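Local coordinates for oxidoreductase, Gfo/Idh/MocA family (Pseudomonas syringae pv. tomato, PDB 3DTY), which probably acts as a nucleotide-dependent oxidoreductase of the Gfo/Idh/MocA family, with a Rossmann-type dinucleotide-binding fold, binds magnesium and assembles as a tetramer, at residues D346-D349 against A355-A358; Q11-A16 against R340-M345; Q292-V297 against A302-R307; G164-V169 against V217-L222. All coordinates share one frame; numbering follows the deposited sequence.

Contact 1: D346-D349 against A355-A358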
loop_
_atom_site.group_PDB
_atom_site.type_symbol
_atom_site.label_atom_id
_atom_site.label_comp_id
_atom_site.label_asym_id
_atom_site.label_seq_id
_atom_site.Cartn_x
_atom_site.Cartn_y
_atom_site.Cartn_z
ATOM N N ASP A 346 -25.297 33.321 -0.168
ATOM C CA ASP A 346 -25.466 34.363 -1.167
ATOM C C ASP A 346 -26.634 34.088 -2.103
ATOM O O ASP A 346 -27.382 35.000 -2.451
ATOM C CB ASP A 346 -24.184 34.522 -1.981
ATOM C CG ASP A 346 -24.197 35.774 -2.839
ATOM O OD1 ASP A 346 -23.991 36.873 -2.284
ATOM O OD2 ASP A 346 -24.406 35.665 -4.063
ATOM N N ALA A 347 -26.788 32.837 -2.521
ATOM C CA ALA A 347 -27.884 32.483 -3.415
ATOM C C ALA A 347 -29.201 32.675 -2.672
ATOM O O ALA A 347 -30.180 33.169 -3.237
ATOM C CB ALA A 347 -27.750 31.042 -3.872
ATOM N N THR A 348 -29.210 32.281 -1.402
ATOM C CA THR A 348 -30.396 32.410 -0.562
ATOM C C THR A 348 -30.753 33.880 -0.374
ATOM O O THR A 348 -31.922 34.248 -0.452
ATOM C CB THR A 348 -30.178 31.779 0.835
ATOM O OG1 THR A 348 -30.019 30.362 0.702
ATOM C CG2 THR A 348 -31.371 32.059 1.740
ATOM N N ASP A 349 -29.743 34.714 -0.126
ATOM C CA ASP A 349 -29.964 36.143 0.074
ATOM C C ASP A 349 -30.440 36.801 -1.208
ATOM O O ASP A 349 -31.032 37.876 -1.186
ATOM C CB ASP A 349 -28.684 36.830 0.565
ATOM C CG ASP A 349 -28.343 36.474 2.009
ATOM O OD1 ASP A 349 -29.262 36.092 2.764
ATOM O OD2 ASP A 349 -27.162 36.590 2.396
ATOM N N ALA A 355 -30.240 28.711 -8.435
ATOM C CA ALA A 355 -28.822 28.857 -8.132
ATOM C C ALA A 355 -28.493 28.070 -6.857
ATOM O O ALA A 355 -27.515 27.326 -6.809
ATOM C CB ALA A 355 -28.471 30.326 -7.947
ATOM N N LEU A 356 -29.326 28.226 -5.835
ATOM C CA LEU A 356 -29.111 27.535 -4.575
ATOM C C LEU A 356 -29.020 26.025 -4.756
ATOM O O LEU A 356 -28.178 25.370 -4.143
ATOM C CB LEU A 356 -30.236 27.873 -3.597
ATOM C CG LEU A 356 -30.214 27.207 -2.217
ATOM C CD1 LEU A 356 -28.885 27.485 -1.516
ATOM C CD2 LEU A 356 -31.380 27.743 -1.383
ATOM N N SER A 357 -29.880 25.473 -5.603
ATOM C CA SER A 357 -29.894 24.034 -5.846
ATOM C C SER A 357 -28.622 23.540 -6.527
ATOM O O SER A 357 -28.283 22.364 -6.430
ATOM C CB SER A 357 -31.112 23.654 -6.691
ATOM O OG SER A 357 -32.312 23.948 -5.998
ATOM N N ALA A 358 -27.921 24.439 -7.212
ATOM C CA ALA A 358 -26.685 24.082 -7.895
ATOM C C ALA A 358 -25.512 23.997 -6.919
ATOM O O ALA A 358 -24.421 23.572 -7.295
ATOM C CB ALA A 358 -26.383 25.094 -8.982
#
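Ala-347 and Leu-356 meet over a peptide group, the one flat surface that this contact uses. The methyl CB of Ala-347 stands almost straight above one face of the peptide linking Ala-355 to Leu-356, with CB of Ala-347 3.8 Å from N of Leu-356. Beside that peptide the same methyl is flanked by the side chains of both residues it joins: Ala-347 CB lies 4.0 Å from Leu-356 CB and 4.2 Å from Ala-355 CB. Farther along, Leu-356 extends its CG anti to the backbone N (chi1 178°), which carries the branched end across to Thr-348. There CD2 of Leu-356 comes within 3.6 Å of OG1 of Thr-348, and CD1 is close behind at 3.8 Å from the same oxygen; the two side chains pass each other at a slant. The threonine hydroxyl lies beside its own backbone N and hydrogen-bonds to the carbonyl O of Ala-344, one turn earlier in helix 330-349. The carboxylate oxygen OD1 of Asp-352, in the short connection between the helices, accepts a hydrogen bond from N of Ala-355 at the start of helix 353-357. Contact between the segments is van der Waals, mostly between carbons. Small alanine side chains let the two backbones come close, while the polarity of Thr-348 is met within its own helix, allowing its oxygen to rest against leucine methyls.

Contact 2: Q11-A16 against R340-M345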
loop_
_atom_site.group_PDB
_atom_site.type_symbol
_atom_site.label_atom_id
_atom_site.label_comp_id
_atom_site.label_asym_id
_atom_site.label_seq_id
_atom_site.Cartn_x
_atom_site.Cartn_y
_atom_site.Cartn_z
ATOM N N GLN A 11 -17.737 40.796 -0.985
ATOM C CA GLN A 11 -17.549 41.347 0.350
ATOM C C GLN A 11 -17.526 40.180 1.336
ATOM O O GLN A 11 -18.459 39.376 1.368
ATOM C CB GLN A 11 -18.721 42.277 0.668
ATOM C CG GLN A 11 -18.426 43.416 1.618
ATOM C CD GLN A 11 -19.655 44.282 1.862
ATOM O OE1 GLN A 11 -20.590 43.878 2.558
ATOM N NE2 GLN A 11 -19.664 45.474 1.272
ATOM N N PRO A 12 -16.453 40.054 2.134
ATOM C CA PRO A 12 -16.412 38.946 3.092
ATOM C C PRO A 12 -17.677 38.961 3.954
ATOM O O PRO A 12 -18.138 40.018 4.387
ATOM C CB PRO A 12 -15.155 39.236 3.908
ATOM C CG PRO A 12 -14.263 39.912 2.911
ATOM C CD PRO A 12 -15.216 40.852 2.193
ATOM N N ILE A 13 -18.246 37.789 4.189
ATOM C CA ILE A 13 -19.453 37.692 4.995
ATOM C C ILE A 13 -19.160 37.979 6.474
ATOM O O ILE A 13 -18.292 37.346 7.081
ATOM C CB ILE A 13 -20.081 36.295 4.838
ATOM C CG1 ILE A 13 -20.375 36.041 3.354
ATOM C CG2 ILE A 13 -21.358 36.192 5.669
ATOM C CD1 ILE A 13 -20.963 34.663 3.059
ATOM N N ARG A 14 -19.868 38.957 7.038
ATOM C CA ARG A 14 -19.691 39.320 8.443
ATOM C C ARG A 14 -20.036 38.079 9.249
ATOM O O ARG A 14 -21.189 37.639 9.297
ATOM C CB ARG A 14 -20.584 40.515 8.799
ATOM C CG ARG A 14 -20.159 41.802 8.076
ATOM C CD ARG A 14 -20.956 43.020 8.537
ATOM N NE ARG A 14 -22.386 42.884 8.281
ATOM C CZ ARG A 14 -22.961 43.038 7.092
ATOM N NH1 ARG A 14 -22.232 43.342 6.028
ATOM N NH2 ARG A 14 -24.271 42.882 6.967
ATOM N N TRP A 15 -19.009 37.535 9.892
ATOM C CA TRP A 15 -19.109 36.277 10.613
ATOM C C TRP A 15 -18.803 36.304 12.105
ATOM O O TRP A 15 -18.090 37.179 12.600
ATOM C CB TRP A 15 -18.174 35.304 9.891
ATOM C CG TRP A 15 -18.202 33.904 10.330
ATOM C CD1 TRP A 15 -19.273 33.055 10.323
ATOM C CD2 TRP A 15 -17.082 33.138 10.765
ATOM N NE1 TRP A 15 -18.882 31.800 10.723
ATOM C CE2 TRP A 15 -17.541 31.823 11.001
ATOM C CE3 TRP A 15 -15.728 33.434 10.978
ATOM C CZ2 TRP A 15 -16.696 30.803 11.438
ATOM C CZ3 TRP A 15 -14.883 32.414 11.412
ATOM C CH2 TRP A 15 -15.374 31.115 11.637
ATOM N N ALA A 16 -19.353 35.320 12.812
ATOM C CA ALA A 16 -19.157 35.171 14.245
ATOM C C ALA A 16 -19.133 33.693 14.623
ATOM O O ALA A 16 -19.530 32.828 13.847
ATOM C CB ALA A 16 -20.274 35.869 15.007
ATOM N N ARG A 340 -18.709 26.706 0.024
ATOM C CA ARG A 340 -20.028 26.355 -0.489
ATOM C C ARG A 340 -21.097 26.929 0.422
ATOM O O ARG A 340 -22.151 27.356 -0.043
ATOM C CB ARG A 340 -20.178 24.839 -0.607
ATOM C CG ARG A 340 -19.375 24.276 -1.754
ATOM C CD ARG A 340 -19.435 22.776 -1.801
ATOM N NE ARG A 340 -18.499 22.251 -2.789
ATOM C CZ ARG A 340 -18.200 20.963 -2.916
ATOM N NH1 ARG A 340 -18.770 20.071 -2.114
ATOM N NH2 ARG A 340 -17.329 20.569 -3.837
ATOM N N PHE A 341 -20.821 26.934 1.721
ATOM C CA PHE A 341 -21.753 27.501 2.676
ATOM C C PHE A 341 -21.967 28.967 2.267
ATOM O O PHE A 341 -23.094 29.453 2.226
ATOM C CB PHE A 341 -21.179 27.434 4.100
ATOM C CG PHE A 341 -21.157 26.047 4.698
ATOM C CD1 PHE A 341 -22.121 25.100 4.352
ATOM C CD2 PHE A 341 -20.207 25.711 5.663
ATOM C CE1 PHE A 341 -22.142 23.843 4.960
ATOM C CE2 PHE A 341 -20.218 24.458 6.279
ATOM C CZ PHE A 341 -21.186 23.521 5.928
ATOM N N ALA A 342 -20.875 29.656 1.940
ATOM C CA ALA A 342 -20.942 31.063 1.541
ATOM C C ALA A 342 -21.740 31.233 0.249
ATOM O O ALA A 342 -22.509 32.181 0.107
ATOM C CB ALA A 342 -19.530 31.631 1.367
ATOM N N LEU A 343 -21.551 30.319 -0.696
ATOM C CA LEU A 343 -22.285 30.384 -1.955
ATOM C C LEU A 343 -23.773 30.154 -1.685
ATOM O O LEU A 343 -24.631 30.814 -2.271
ATOM C CB LEU A 343 -21.756 29.331 -2.943
ATOM C CG LEU A 343 -20.354 29.594 -3.505
ATOM C CD1 LEU A 343 -19.919 28.455 -4.438
ATOM C CD2 LEU A 343 -20.353 30.931 -4.234
ATOM N N ALA A 344 -24.078 29.229 -0.782
ATOM C CA ALA A 344 -25.473 28.942 -0.456
ATOM C C ALA A 344 -26.111 30.165 0.213
ATOM O O ALA A 344 -27.257 30.522 -0.067
ATOM C CB ALA A 344 -25.560 27.719 0.460
HETATM N N MSE A 345 -25.358 30.817 1.088
HETATM C CA MSE A 345 -25.870 31.995 1.773
HETATM C C MSE A 345 -26.197 33.108 0.785
HETATM O O MSE A 345 -27.242 33.757 0.884
HETATM C CB MSE A 345 -24.843 32.503 2.784
HETATM C CG MSE A 345 -24.567 31.532 3.907
HETATM SE SE MSE A 345 -23.263 32.195 5.142
HETATM C CE MSE A 345 -23.074 30.614 6.256
#
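Ile-13 reaches from its strand to the helix at Ala-342 and Met-345, and all the interactions between the two segments are apolar. The end of the isoleucine does the touching: its CD1 lies 3.8 Å from CB of Ala-342 and 3.9 Å from CA of the same residue, so the methyl rests against the helix surface itself. CD1 of Ile-13 is also 4.0 Å from SE of Met-345, a selenomethionine in the crystal. Ala-342 and Met-345 lie three residues apart on one helical face, and both touch CD1 of Ile-13. Ile-13 delivers that methyl with CG1 anti to its carbonyl carbon and the chain extended beyond (chi2 178°).

Backbone hydrogen bonds hold the strand in place. Ile-13 pairs with Thr-39 and Val-41 on one side, whereas the next residue, Arg-14, pairs with Gln-87 and Ala-88 on the other, fixing the strand within its sheet. Further apolar contacts surround Met-345, which also packs on Phe-40 and Val-113.

Strand 13-17 belongs to a parallel five-stranded sheet, where it lies next to strand 40-46 and strand 88-92, part of a Rossmann-type fold. Helix 330-349 lies against that sheet, a late helix of the chain returning to cover it, consistent with the Gfo/Idh/MocA fold.

Contact 3: Q292-V297 against A302-R307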
loop_
_atom_site.group_PDB
_atom_site.type_symbol
_atom_site.label_atom_id
_atom_site.label_comp_id
_atom_site.label_asym_id
_atom_site.label_seq_id
_atom_site.Cartn_x
_atom_site.Cartn_y
_atom_site.Cartn_z
ATOM N N GLN A 292 -6.481 10.012 -3.270
ATOM C CA GLN A 292 -6.582 8.896 -4.195
ATOM C C GLN A 292 -7.983 8.319 -4.106
ATOM O O GLN A 292 -8.654 8.427 -3.082
ATOM C CB GLN A 292 -5.556 7.796 -3.900
ATOM C CG GLN A 292 -4.112 8.151 -4.249
ATOM C CD GLN A 292 -3.456 9.014 -3.190
ATOM O OE1 GLN A 292 -3.387 8.635 -2.016
ATOM N NE2 GLN A 292 -2.970 10.178 -3.597
ATOM N N LEU A 293 -8.410 7.721 -5.204
ATOM C CA LEU A 293 -9.718 7.109 -5.310
ATOM C C LEU A 293 -9.520 5.824 -6.105
ATOM O O LEU A 293 -9.029 5.868 -7.233
ATOM C CB LEU A 293 -10.662 8.050 -6.061
ATOM C CG LEU A 293 -12.056 7.529 -6.405
ATOM C CD1 LEU A 293 -12.870 7.346 -5.130
ATOM C CD2 LEU A 293 -12.736 8.508 -7.351
ATOM N N SER A 294 -9.873 4.687 -5.516
ATOM C CA SER A 294 -9.731 3.409 -6.214
ATOM C C SER A 294 -10.932 3.157 -7.127
ATOM O O SER A 294 -12.076 3.361 -6.726
ATOM C CB SER A 294 -9.605 2.256 -5.218
ATOM O OG SER A 294 -9.549 1.009 -5.901
ATOM N N PHE A 295 -10.664 2.724 -8.357
ATOM C CA PHE A 295 -11.713 2.438 -9.336
ATOM C C PHE A 295 -11.438 1.035 -9.863
ATOM O O PHE A 295 -10.455 0.807 -10.566
ATOM C CB PHE A 295 -11.664 3.475 -10.461
ATOM C CG PHE A 295 -12.703 3.277 -11.533
ATOM C CD1 PHE A 295 -14.037 3.038 -11.199
ATOM C CD2 PHE A 295 -12.351 3.361 -12.881
ATOM C CE1 PHE A 295 -15.008 2.885 -12.188
ATOM C CE2 PHE A 295 -13.315 3.210 -13.885
ATOM C CZ PHE A 295 -14.648 2.972 -13.537
ATOM N N GLU A 296 -12.311 0.097 -9.520
ATOM C CA GLU A 296 -12.108 -1.294 -9.895
ATOM C C GLU A 296 -13.177 -1.915 -10.788
ATOM O O GLU A 296 -14.177 -2.440 -10.299
ATOM C CB GLU A 296 -11.979 -2.127 -8.621
ATOM C CG GLU A 296 -10.897 -1.645 -7.658
ATOM C CD GLU A 296 -11.178 -2.056 -6.215
ATOM O OE1 GLU A 296 -11.616 -3.202 -5.994
ATOM O OE2 GLU A 296 -10.955 -1.229 -5.302
ATOM N N VAL A 297 -12.947 -1.868 -12.096
ATOM C CA VAL A 297 -13.874 -2.446 -13.055
ATOM C C VAL A 297 -13.626 -3.950 -13.095
ATOM O O VAL A 297 -12.519 -4.395 -13.407
ATOM C CB VAL A 297 -13.653 -1.875 -14.469
ATOM C CG1 VAL A 297 -14.632 -2.528 -15.448
ATOM C CG2 VAL A 297 -13.827 -0.365 -14.457
ATOM N N ALA A 302 -7.215 -2.866 -11.937
ATOM C CA ALA A 302 -7.663 -1.886 -10.957
ATOM C C ALA A 302 -7.048 -0.543 -11.334
ATOM O O ALA A 302 -5.981 -0.490 -11.958
ATOM C CB ALA A 302 -7.203 -2.291 -9.564
ATOM N N GLN A 303 -7.719 0.538 -10.958
ATOM C CA GLN A 303 -7.218 1.869 -11.257
ATOM C C GLN A 303 -7.194 2.769 -10.028
ATOM O O GLN A 303 -8.010 2.628 -9.112
ATOM C CB GLN A 303 -8.078 2.530 -12.334
ATOM C CG GLN A 303 -7.931 1.935 -13.713
ATOM C CD GLN A 303 -8.897 2.548 -14.702
ATOM O OE1 GLN A 303 -10.042 2.104 -14.834
ATOM N NE2 GLN A 303 -8.447 3.585 -15.396
ATOM N N ILE A 304 -6.250 3.704 -10.025
ATOM C CA ILE A 304 -6.128 4.659 -8.938
ATOM C C ILE A 304 -6.194 6.058 -9.528
ATOM O O ILE A 304 -5.296 6.463 -10.274
ATOM C CB ILE A 304 -4.779 4.522 -8.190
ATOM C CG1 ILE A 304 -4.680 3.141 -7.530
ATOM C CG2 ILE A 304 -4.651 5.627 -7.148
ATOM C CD1 ILE A 304 -5.762 2.869 -6.504
ATOM N N LEU A 305 -7.261 6.786 -9.208
ATOM C CA LEU A 305 -7.416 8.156 -9.679
ATOM C C LEU A 305 -6.791 9.089 -8.652
ATOM O O LEU A 305 -6.908 8.874 -7.445
ATOM C CB LEU A 305 -8.895 8.514 -9.874
ATOM C CG LEU A 305 -9.580 7.890 -11.096
ATOM C CD1 LEU A 305 -9.600 6.381 -10.962
ATOM C CD2 LEU A 305 -10.995 8.427 -11.230
ATOM N N GLU A 306 -6.145 10.136 -9.150
ATOM C CA GLU A 306 -5.461 11.105 -8.313
ATOM C C GLU A 306 -6.083 12.493 -8.388
ATOM O O GLU A 306 -6.464 12.954 -9.459
ATOM C CB GLU A 306 -3.988 11.199 -8.742
ATOM C CG GLU A 306 -3.111 10.011 -8.339
ATOM C CD GLU A 306 -2.484 10.185 -6.965
ATOM O OE1 GLU A 306 -2.629 11.278 -6.366
ATOM O OE2 GLU A 306 -1.834 9.233 -6.486
ATOM N N ARG A 307 -6.178 13.155 -7.240
ATOM C CA ARG A 307 -6.718 14.505 -7.181
ATOM C C ARG A 307 -5.945 15.392 -8.156
ATOM O O ARG A 307 -4.735 15.225 -8.332
ATOM C CB ARG A 307 -6.553 15.087 -5.772
ATOM C CG ARG A 307 -7.029 16.544 -5.631
ATOM C CD ARG A 307 -6.479 17.185 -4.353
ATOM N NE ARG A 307 -5.033 17.413 -4.430
ATOM C CZ ARG A 307 -4.463 18.395 -5.128
ATOM N NH1 ARG A 307 -5.214 19.256 -5.811
ATOM N NH2 ARG A 307 -3.139 18.519 -5.152
#
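Leu-293 and Leu-305 exchange backbone hydrogen bonds as an antiparallel hydrogen-bonded pair, and Phe-295 with Gln-303 forms the next. Within the first pair, N of Leu-305 to O of Leu-293 measures 2.8 Å; within the second, N of Phe-295 to O of Gln-303 is also 2.8 Å and nearly straight at 171°. The intervening Ser-294 and Ile-304 form a non-hydrogen-bonded pair.

Polar side chains add a further bond at one end. Gln-292 and Glu-306 run side by side, both bent at chi2, and NE2 of Gln-292 donates to OE1 of Glu-306 at 3.0 Å. The acceptor lies close to the amide plane, but the donor approaches from above the carboxylate plane, 39° out of it. Near the other end, OG of Ser-294 gives its proton to the anti lone pair of Glu-296 OE2 at 2.7 Å, while OE1 of Glu-296 bridges to Arg-275.

On the face of Leu-293, Phe-295, Gln-303 and Leu-305 the contacts are mainly with carbon. CD1 of Leu-305 approaches CB of Phe-295 to 3.6 Å, and a polar atom, OE1 of Gln-303, lies obliquely by the phenylalanine ring, 3.3 Å from CD2 of Phe-295.

This leucine and phenylalanine face rests on helix 149-159, with Met-157 touching both Phe-295 and Leu-305. Strand 292-297 pairs onward with strand 281-286, while strand 302-306 pairs antiparallel with a strand of a neighbouring subunit, continuing the sheet across the interface.

Contact 4: G164-V169 against V217-L222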
loop_
_atom_site.group_PDB
_atom_site.type_symbol
_atom_site.label_atom_id
_atom_site.label_comp_id
_atom_site.label_asym_id
_atom_site.label_seq_id
_atom_site.Cartn_x
_atom_site.Cartn_y
_atom_site.Cartn_z
ATOM N N GLY A 164 -22.203 0.805 -13.246
ATOM C CA GLY A 164 -23.360 0.028 -13.651
ATOM C C GLY A 164 -24.415 0.274 -12.579
ATOM O O GLY A 164 -24.482 1.365 -12.013
ATOM N N ASP A 165 -25.234 -0.724 -12.283
ATOM C CA ASP A 165 -26.251 -0.561 -11.252
ATOM C C ASP A 165 -25.641 -0.738 -9.862
ATOM O O ASP A 165 -24.983 -1.742 -9.598
ATOM C CB ASP A 165 -27.364 -1.587 -11.441
ATOM C CG ASP A 165 -28.057 -1.451 -12.780
ATOM O OD1 ASP A 165 -28.603 -0.367 -13.057
ATOM O OD2 ASP A 165 -28.056 -2.433 -13.548
ATOM N N VAL A 166 -25.862 0.232 -8.979
ATOM C CA VAL A 166 -25.333 0.155 -7.617
ATOM C C VAL A 166 -26.019 -0.971 -6.849
ATOM O O VAL A 166 -27.244 -1.064 -6.835
ATOM C CB VAL A 166 -25.540 1.483 -6.858
ATOM C CG1 VAL A 166 -25.200 1.299 -5.372
ATOM C CG2 VAL A 166 -24.670 2.565 -7.473
ATOM N N ARG A 167 -25.220 -1.813 -6.200
ATOM C CA ARG A 167 -25.730 -2.954 -5.454
ATOM C C ARG A 167 -25.461 -2.868 -3.963
ATOM O O ARG A 167 -26.278 -3.299 -3.151
ATOM C CB ARG A 167 -25.116 -4.243 -6.003
ATOM C CG ARG A 167 -25.592 -4.583 -7.402
ATOM C CD ARG A 167 -24.910 -5.815 -7.953
ATOM N NE ARG A 167 -25.553 -6.235 -9.192
ATOM C CZ ARG A 167 -25.121 -7.215 -9.974
ATOM N NH1 ARG A 167 -24.023 -7.888 -9.661
ATOM N NH2 ARG A 167 -25.817 -7.544 -11.055
HETATM N N MSE A 168 -24.301 -2.332 -3.606
HETATM C CA MSE A 168 -23.933 -2.188 -2.208
HETATM C C MSE A 168 -23.136 -0.924 -1.923
HETATM O O MSE A 168 -22.328 -0.477 -2.736
HETATM C CB MSE A 168 -23.116 -3.391 -1.738
HETATM C CG MSE A 168 -23.889 -4.680 -1.622
HETATM SE SE MSE A 168 -22.623 -6.116 -1.594
HETATM C CE MSE A 168 -22.492 -6.339 -3.498
ATOM N N VAL A 169 -23.384 -0.355 -0.754
ATOM C CA VAL A 169 -22.668 0.824 -0.302
ATOM C C VAL A 169 -22.120 0.422 1.065
ATOM O O VAL A 169 -22.880 0.232 2.011
ATOM C CB VAL A 169 -23.596 2.040 -0.121
ATOM C CG1 VAL A 169 -22.765 3.261 0.296
ATOM C CG2 VAL A 169 -24.372 2.304 -1.404
ATOM N N VAL A 217 -23.744 12.289 -0.934
ATOM C CA VAL A 217 -23.150 13.084 -2.001
ATOM C C VAL A 217 -22.958 12.246 -3.267
ATOM O O VAL A 217 -23.252 12.701 -4.369
ATOM C CB VAL A 217 -21.761 13.647 -1.593
ATOM C CG1 VAL A 217 -21.097 14.297 -2.804
ATOM C CG2 VAL A 217 -21.910 14.670 -0.465
HETATM N N MSE A 218 -22.457 11.024 -3.100
HETATM C CA MSE A 218 -22.200 10.140 -4.241
HETATM C C MSE A 218 -23.460 9.524 -4.840
HETATM O O MSE A 218 -23.509 9.236 -6.034
HETATM C CB MSE A 218 -21.282 8.991 -3.826
HETATM C CG MSE A 218 -19.985 9.404 -3.152
HETATM SE SE MSE A 218 -18.891 7.852 -2.807
HETATM C CE MSE A 218 -17.335 8.777 -2.107
ATOM N N LEU A 219 -24.466 9.311 -4.001
ATOM C CA LEU A 219 -25.696 8.667 -4.439
ATOM C C LEU A 219 -26.916 9.428 -3.928
ATOM O O LEU A 219 -27.664 8.923 -3.092
ATOM C CB LEU A 219 -25.717 7.234 -3.899
ATOM C CG LEU A 219 -24.553 6.338 -4.341
ATOM C CD1 LEU A 219 -24.015 5.556 -3.146
ATOM C CD2 LEU A 219 -25.020 5.395 -5.450
ATOM N N PRO A 220 -27.142 10.648 -4.440
ATOM C CA PRO A 220 -28.283 11.461 -4.003
ATOM C C PRO A 220 -29.674 10.869 -4.204
ATOM O O PRO A 220 -30.600 11.205 -3.472
ATOM C CB PRO A 220 -28.087 12.771 -4.770
ATOM C CG PRO A 220 -27.426 12.328 -6.036
ATOM C CD PRO A 220 -26.408 11.312 -5.534
ATOM N N ASP A 221 -29.825 9.980 -5.179
ATOM C CA ASP A 221 -31.136 9.392 -5.451
ATOM C C ASP A 221 -31.455 8.121 -4.668
ATOM O O ASP A 221 -32.580 7.626 -4.714
ATOM C CB ASP A 221 -31.281 9.132 -6.952
ATOM C CG ASP A 221 -31.065 10.391 -7.780
ATOM O OD1 ASP A 221 -31.498 11.473 -7.327
ATOM O OD2 ASP A 221 -30.470 10.301 -8.877
ATOM N N LEU A 222 -30.474 7.604 -3.938
ATOM C CA LEU A 222 -30.661 6.385 -3.159
ATOM C C LEU A 222 -31.490 6.701 -1.910
ATOM O O LEU A 222 -31.175 7.641 -1.178
ATOM C CB LEU A 222 -29.290 5.825 -2.761
ATOM C CG LEU A 222 -29.091 4.312 -2.683
ATOM C CD1 LEU A 222 -29.304 3.701 -4.053
ATOM C CD2 LEU A 222 -27.685 4.007 -2.186
#
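Leu-219 lies across Val-166 and Val-169, giving one terminal methyl to each. CG2 of Val-166 presses on CD2 of Leu-219 at 3.5 Å, closer than a usual carbon-carbon contact, with the two side chains crossing at a slant. Val-169 approaches differently: its CG2 meets CD1 of Leu-219 end to end at 3.7 Å. The same valine methyl also faces a second leucine, CG2 of Val-169 lying 3.8 Å from CD2 of Leu-222. Leu-219 has an unusual chi2 of 135°, away from the staggered values, and this twist turns its two methyls toward the two valines; together with the short contact to Val-166 it suggests a tight fit.

The backbones explain how these groups come together. Leu-219 is where the chain leaves helix 203-218, and it opens a type I turn closed by a hydrogen bond from N of Leu-222 to O of Leu-219, 3.2 Å long. The turn brings both leucines round to the sheet. On the strand, Arg-167 and Met-168 together face Ile-277 in a classic beta bulge, and the extra residue lets Val-166 and Val-169, three apart, both direct their side chains toward the turn.

Farther out, Ile-158 packs on Leu-219, Val-276 on Val-166, and Tyr-251 on both Val-169 and Leu-222. Met-168 points away and touches Tyr-246 of a neighbouring subunit. A mixed sheet with helices on one face and another subunit on the other characterises the C-terminal alpha/beta domain of this oxidoreductase family.

How the contacts relate
Contacts 1 and 2 share helix 330-349 and touch through Leu-356 CD1 and Ala-344 O. Contact 2 is the buried one and joins the Rossmann-type sheet to a late helix of the chain; contacts 1, 3 and 4 are only partly buried, contact 1 lying farther along at the end of that helix. Contacts 3 and 4, whose centres are about 17 Å apart, both reach the large mixed sheet and both lie near other subunits, yet they differ in kind: contact 3 is a hydrogen-bonded hairpin at its margin, contact 4 apolar packing of a post-helical turn on an inner strand. Contacts 1, 2 and 4 therefore depend on methyl packing, whereas contact 3 adds backbone and side-chain hydrogen bonds.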